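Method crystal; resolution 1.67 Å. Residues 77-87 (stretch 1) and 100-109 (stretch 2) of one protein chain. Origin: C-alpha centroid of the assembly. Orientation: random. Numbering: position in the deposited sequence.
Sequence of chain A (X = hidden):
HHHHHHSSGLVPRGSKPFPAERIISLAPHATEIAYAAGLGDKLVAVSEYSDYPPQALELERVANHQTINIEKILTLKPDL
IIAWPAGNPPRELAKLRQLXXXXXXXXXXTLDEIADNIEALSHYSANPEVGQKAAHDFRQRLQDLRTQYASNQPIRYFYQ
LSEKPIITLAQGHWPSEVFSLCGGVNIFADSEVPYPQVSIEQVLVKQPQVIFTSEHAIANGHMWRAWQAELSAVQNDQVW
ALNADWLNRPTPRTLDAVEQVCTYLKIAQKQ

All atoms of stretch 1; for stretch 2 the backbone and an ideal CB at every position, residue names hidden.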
# COMPACT_ATOMS: atom_id res chain seq x y z
N LYS A 77 -9.96 -23.73 9.53
CA LYS A 77 -10.76 -23.39 10.70
C LYS A 77 -10.27 -22.17 11.48
O LYS A 77 -10.09 -22.24 12.69
CB LYS A 77 -10.85 -24.59 11.64
CG LYS A 77 -11.19 -25.90 10.93
CD LYS A 77 -11.02 -27.09 11.84
CE LYS A 77 -12.35 -27.76 12.12
NZ LYS A 77 -12.27 -29.24 12.02
N PRO A 78 -10.07 -21.04 10.80
CA PRO A 78 -9.55 -19.85 11.48
C PRO A 78 -10.55 -19.32 12.48
O PRO A 78 -11.76 -19.42 12.28
CB PRO A 78 -9.32 -18.86 10.32
CG PRO A 78 -10.43 -19.19 9.37
CD PRO A 78 -10.52 -20.72 9.43
N ASP A 79 -10.05 -18.75 13.57
CA ASP A 79 -10.92 -17.99 14.45
C ASP A 79 -10.82 -16.50 14.21
O ASP A 79 -11.56 -15.73 14.82
CB ASP A 79 -10.63 -18.33 15.92
CG ASP A 79 -9.19 -18.12 16.33
OD1 ASP A 79 -8.39 -17.64 15.50
OD2 ASP A 79 -8.84 -18.43 17.49
N LEU A 80 -9.94 -16.08 13.29
CA LEU A 80 -9.88 -14.69 12.85
C LEU A 80 -9.34 -14.63 11.42
O LEU A 80 -8.30 -15.22 11.14
CB LEU A 80 -8.98 -13.86 13.76
CG LEU A 80 -8.74 -12.42 13.29
CD1 LEU A 80 -10.05 -11.66 13.32
CD2 LEU A 80 -7.67 -11.73 14.14
N ILE A 81 -10.03 -13.89 10.53
CA ILE A 81 -9.58 -13.66 9.17
C ILE A 81 -9.38 -12.15 9.03
O ILE A 81 -10.24 -11.36 9.42
CB ILE A 81 -10.60 -14.18 8.12
CG1 ILE A 81 -10.81 -15.68 8.26
CG2 ILE A 81 -10.16 -13.79 6.71
CD1 ILE A 81 -11.79 -16.28 7.27
N ILE A 82 -8.22 -11.75 8.54
CA ILE A 82 -7.89 -10.35 8.31
C ILE A 82 -8.09 -10.06 6.84
O ILE A 82 -7.30 -10.49 6.00
CB ILE A 82 -6.45 -10.01 8.73
CG1 ILE A 82 -6.19 -10.48 10.15
CG2 ILE A 82 -6.27 -8.52 8.61
CD1 ILE A 82 -4.72 -10.34 10.51
N ALA A 83 -9.18 -9.36 6.52
CA ALA A 83 -9.56 -9.14 5.13
C ALA A 83 -9.12 -7.78 4.62
O ALA A 83 -8.91 -6.84 5.37
CB ALA A 83 -11.06 -9.26 4.95
N TRP A 84 -9.02 -7.69 3.31
CA TRP A 84 -8.69 -6.47 2.59
C TRP A 84 -9.84 -6.16 1.64
O TRP A 84 -9.78 -6.49 0.45
CB TRP A 84 -7.39 -6.65 1.84
CG TRP A 84 -6.94 -5.49 1.05
CD1 TRP A 84 -7.16 -4.15 1.31
CD2 TRP A 84 -6.17 -5.55 -0.15
NE1 TRP A 84 -6.57 -3.40 0.33
CE2 TRP A 84 -5.96 -4.23 -0.58
CE3 TRP A 84 -5.62 -6.60 -0.90
CZ2 TRP A 84 -5.22 -3.92 -1.74
CZ3 TRP A 84 -4.90 -6.30 -2.07
CH2 TRP A 84 -4.71 -4.97 -2.47
N PRO A 85 -10.90 -5.53 2.14
CA PRO A 85 -12.05 -5.24 1.26
C PRO A 85 -11.66 -4.56 -0.04
O PRO A 85 -12.23 -4.87 -1.10
CB PRO A 85 -12.91 -4.34 2.13
CG PRO A 85 -12.61 -4.70 3.50
CD PRO A 85 -11.13 -5.07 3.52
N ALA A 86 -10.69 -3.65 -0.01
CA ALA A 86 -10.39 -2.89 -1.22
C ALA A 86 -9.82 -3.77 -2.32
O ALA A 86 -9.99 -3.43 -3.51
CB ALA A 86 -9.43 -1.73 -0.90
N GLY A 87 -9.20 -4.89 -1.98
CA GLY A 87 -8.50 -5.71 -2.95
C GLY A 87 -8.98 -7.15 -3.09
O GLY A 87 -8.61 -7.83 -4.05
N UNK A 100 -19.94 -17.38 8.71
CA UNK A 100 -19.84 -17.12 10.12
C UNK A 100 -18.44 -16.94 10.66
O UNK A 100 -18.25 -17.05 11.88
CB UNK A 100 -20.52 -18.26 10.88
N UNK A 101 -17.46 -16.65 9.82
CA UNK A 101 -16.12 -16.39 10.32
C UNK A 101 -16.00 -15.00 10.94
O UNK A 101 -16.64 -14.03 10.52
CB UNK A 101 -15.10 -16.55 9.19
N UNK A 102 -15.16 -14.91 11.97
CA UNK A 102 -14.86 -13.63 12.56
C UNK A 102 -13.85 -12.95 11.63
O UNK A 102 -12.78 -13.50 11.37
CB UNK A 102 -14.33 -13.78 13.99
N UNK A 103 -14.23 -11.79 11.11
CA UNK A 103 -13.44 -11.10 10.10
C UNK A 103 -13.18 -9.68 10.54
O UNK A 103 -14.11 -8.92 10.84
CB UNK A 103 -14.14 -11.12 8.74
N UNK A 104 -11.91 -9.28 10.50
CA UNK A 104 -11.53 -7.91 10.64
C UNK A 104 -11.34 -7.32 9.25
O UNK A 104 -10.56 -7.83 8.46
CB UNK A 104 -10.26 -7.77 11.49
N UNK A 105 -12.09 -6.26 8.95
CA UNK A 105 -11.94 -5.57 7.67
C UNK A 105 -10.85 -4.50 7.77
O UNK A 105 -11.03 -3.50 8.48
CB UNK A 105 -13.27 -4.94 7.24
N UNK A 106 -9.74 -4.69 7.05
CA UNK A 106 -8.68 -3.69 7.03
C UNK A 106 -9.01 -2.57 6.05
O UNK A 106 -9.02 -2.79 4.83
CB UNK A 106 -7.34 -4.34 6.66
N UNK A 107 -9.11 -1.34 6.57
CA UNK A 107 -9.37 -0.18 5.74
C UNK A 107 -8.03 0.45 5.35
O UNK A 107 -7.13 0.58 6.19
CB UNK A 107 -10.27 0.83 6.47
N UNK A 108 -7.93 0.85 4.09
CA UNK A 108 -6.64 1.11 3.45
C UNK A 108 -6.65 2.37 2.59
O UNK A 108 -6.21 2.36 1.43
CB UNK A 108 -6.24 -0.09 2.59
N UNK A 109 -7.06 3.49 3.17
CA UNK A 109 -7.08 4.76 2.45
C UNK A 109 -6.15 5.85 2.98
O UNK A 109 -5.55 6.58 2.20
CB UNK A 109 -8.51 5.30 2.46

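Position 100 lies out of reach of stretch 1. Its phi of 87° is positive, which by itself favours glycine. Gly 100 closes a helix in a Schellman motif.

Position 101 points its CB toward stretch 1, with the ideal CB 3.8 Å from Ile 81 CD1. This apolar patch would suit a leucine, a methionine or an aromatic ring. Phe 101 CE1 lies 3.6 Å from Pro 78 CD, and Ile 81 CD1 sits 4.3 Å from the centroid of the Phe 101 ring, an off-centre CH-pi contact.

Position 102 points sideways, its ideal CB 3.5 Å from Asp 79 O. Its backbone O accepts from Ile 81 N at 2.9 Å. A small polar or beta-branched residue would suit. Water 2 links Thr 102 OG1 to Asp 79 O.

Position 103 pairs with Ile 81 in a parallel bridge. Its CB shares a sheet face with Ile 81 and Ala 83, so valine, isoleucine or leucine would fit. Ile 103 CG2 packs 3.7 Å from Ala 83 CB, and its CG1 lies 4.1 Å from Ile 81 CB.

Position 104 turns to the other face, with Ile 82. Its N donates to Ile 81 O at 2.9 Å, and its O accepts from Ala 83 N at 2.8 Å. Leu 80 CD1 and Ile 82 CG2 offer apolar surface for an aliphatic or aromatic side chain. The residue is Tyr 104, and Ile 82 CG2 meets the ring edge, 4.3 Å from Tyr 104 CD2.

Position 105 returns to the Ala 83 face. Its ideal CB is 3.8 Å from Pro 85 CG; small or polar groups would suit. Asp 105 OD1 lies 3.5 Å from Pro 85 CG.

Position 106 continues the ladder: its N donates to Ala 83 O at 2.9 Å. The ideal CB is a tight 3.2 Å from that same Ala 83 O. Stretch 1 alone does not fix the side-chain size; serine, threonine, alanine or valine would be reasonable. It is Ser 106, whose OG bonds elsewhere in the structure.

Position 107 points away and tolerates many polar residues. It is Gln 107.

Position 108 points toward stretch 1, its ideal CB 4.0 Å from Trp 84 NE1. Serine, threonine or asparagine would suit. Thr 108 OG1 shares water 3 with Trp 84 NE1 and water 4 with Ala 86 N.

Position 109 is out of reach, leaving the choice open; it is Lys 109.

Stretch 2, residues 100-109: GFTIYDSQTK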
# COMPACT_ATOMS: atom_id res chain seq x y z
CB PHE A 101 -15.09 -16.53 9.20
CG PHE A 101 -14.89 -17.93 8.76
CD1 PHE A 101 -14.25 -18.82 9.58
CD2 PHE A 101 -15.34 -18.36 7.52
CE1 PHE A 101 -14.04 -20.11 9.19
CE2 PHE A 101 -15.14 -19.66 7.11
CZ PHE A 101 -14.49 -20.54 7.96
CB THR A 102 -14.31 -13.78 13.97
OG1 THR A 102 -15.30 -14.41 14.79
CG2 THR A 102 -13.99 -12.43 14.55
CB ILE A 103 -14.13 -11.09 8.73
CG1 ILE A 103 -14.37 -12.52 8.25
CG2 ILE A 103 -13.28 -10.33 7.71
CD1 ILE A 103 -15.45 -12.65 7.23
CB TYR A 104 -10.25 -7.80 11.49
CG TYR A 104 -9.81 -6.37 11.60
CD1 TYR A 104 -10.42 -5.52 12.51
CD2 TYR A 104 -8.82 -5.86 10.78
CE1 TYR A 104 -10.06 -4.21 12.61
CE2 TYR A 104 -8.44 -4.55 10.87
CZ TYR A 104 -9.05 -3.72 11.80
OH TYR A 104 -8.74 -2.40 11.88
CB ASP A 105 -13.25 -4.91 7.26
CG ASP A 105 -14.28 -5.89 6.85
OD1 ASP A 105 -13.99 -6.73 5.97
OD2 ASP A 105 -15.40 -5.78 7.44
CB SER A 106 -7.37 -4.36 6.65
OG SER A 106 -6.29 -3.42 6.62
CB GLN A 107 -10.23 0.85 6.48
CG GLN A 107 -11.56 0.28 6.93
CD GLN A 107 -12.55 0.20 5.78
OE1 GLN A 107 -12.30 -0.49 4.76
NE2 GLN A 107 -13.67 0.93 5.92
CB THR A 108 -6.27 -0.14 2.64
OG1 THR A 108 -7.36 -0.47 1.77
CG2 THR A 108 -6.02 -1.35 3.58
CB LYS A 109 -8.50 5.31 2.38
CG LYS A 109 -8.64 6.52 1.48
CD LYS A 109 -9.90 7.30 1.77
CE LYS A 109 -10.74 7.47 0.52
NZ LYS A 109 -10.57 6.33 -0.42
O HOH W 1 -13.90 -17.18 12.94
O HOH W 2 -13.85 -16.59 15.80
O HOH W 3 -5.75 -0.43 -0.56
O HOH W 4 -9.63 -2.14 2.35
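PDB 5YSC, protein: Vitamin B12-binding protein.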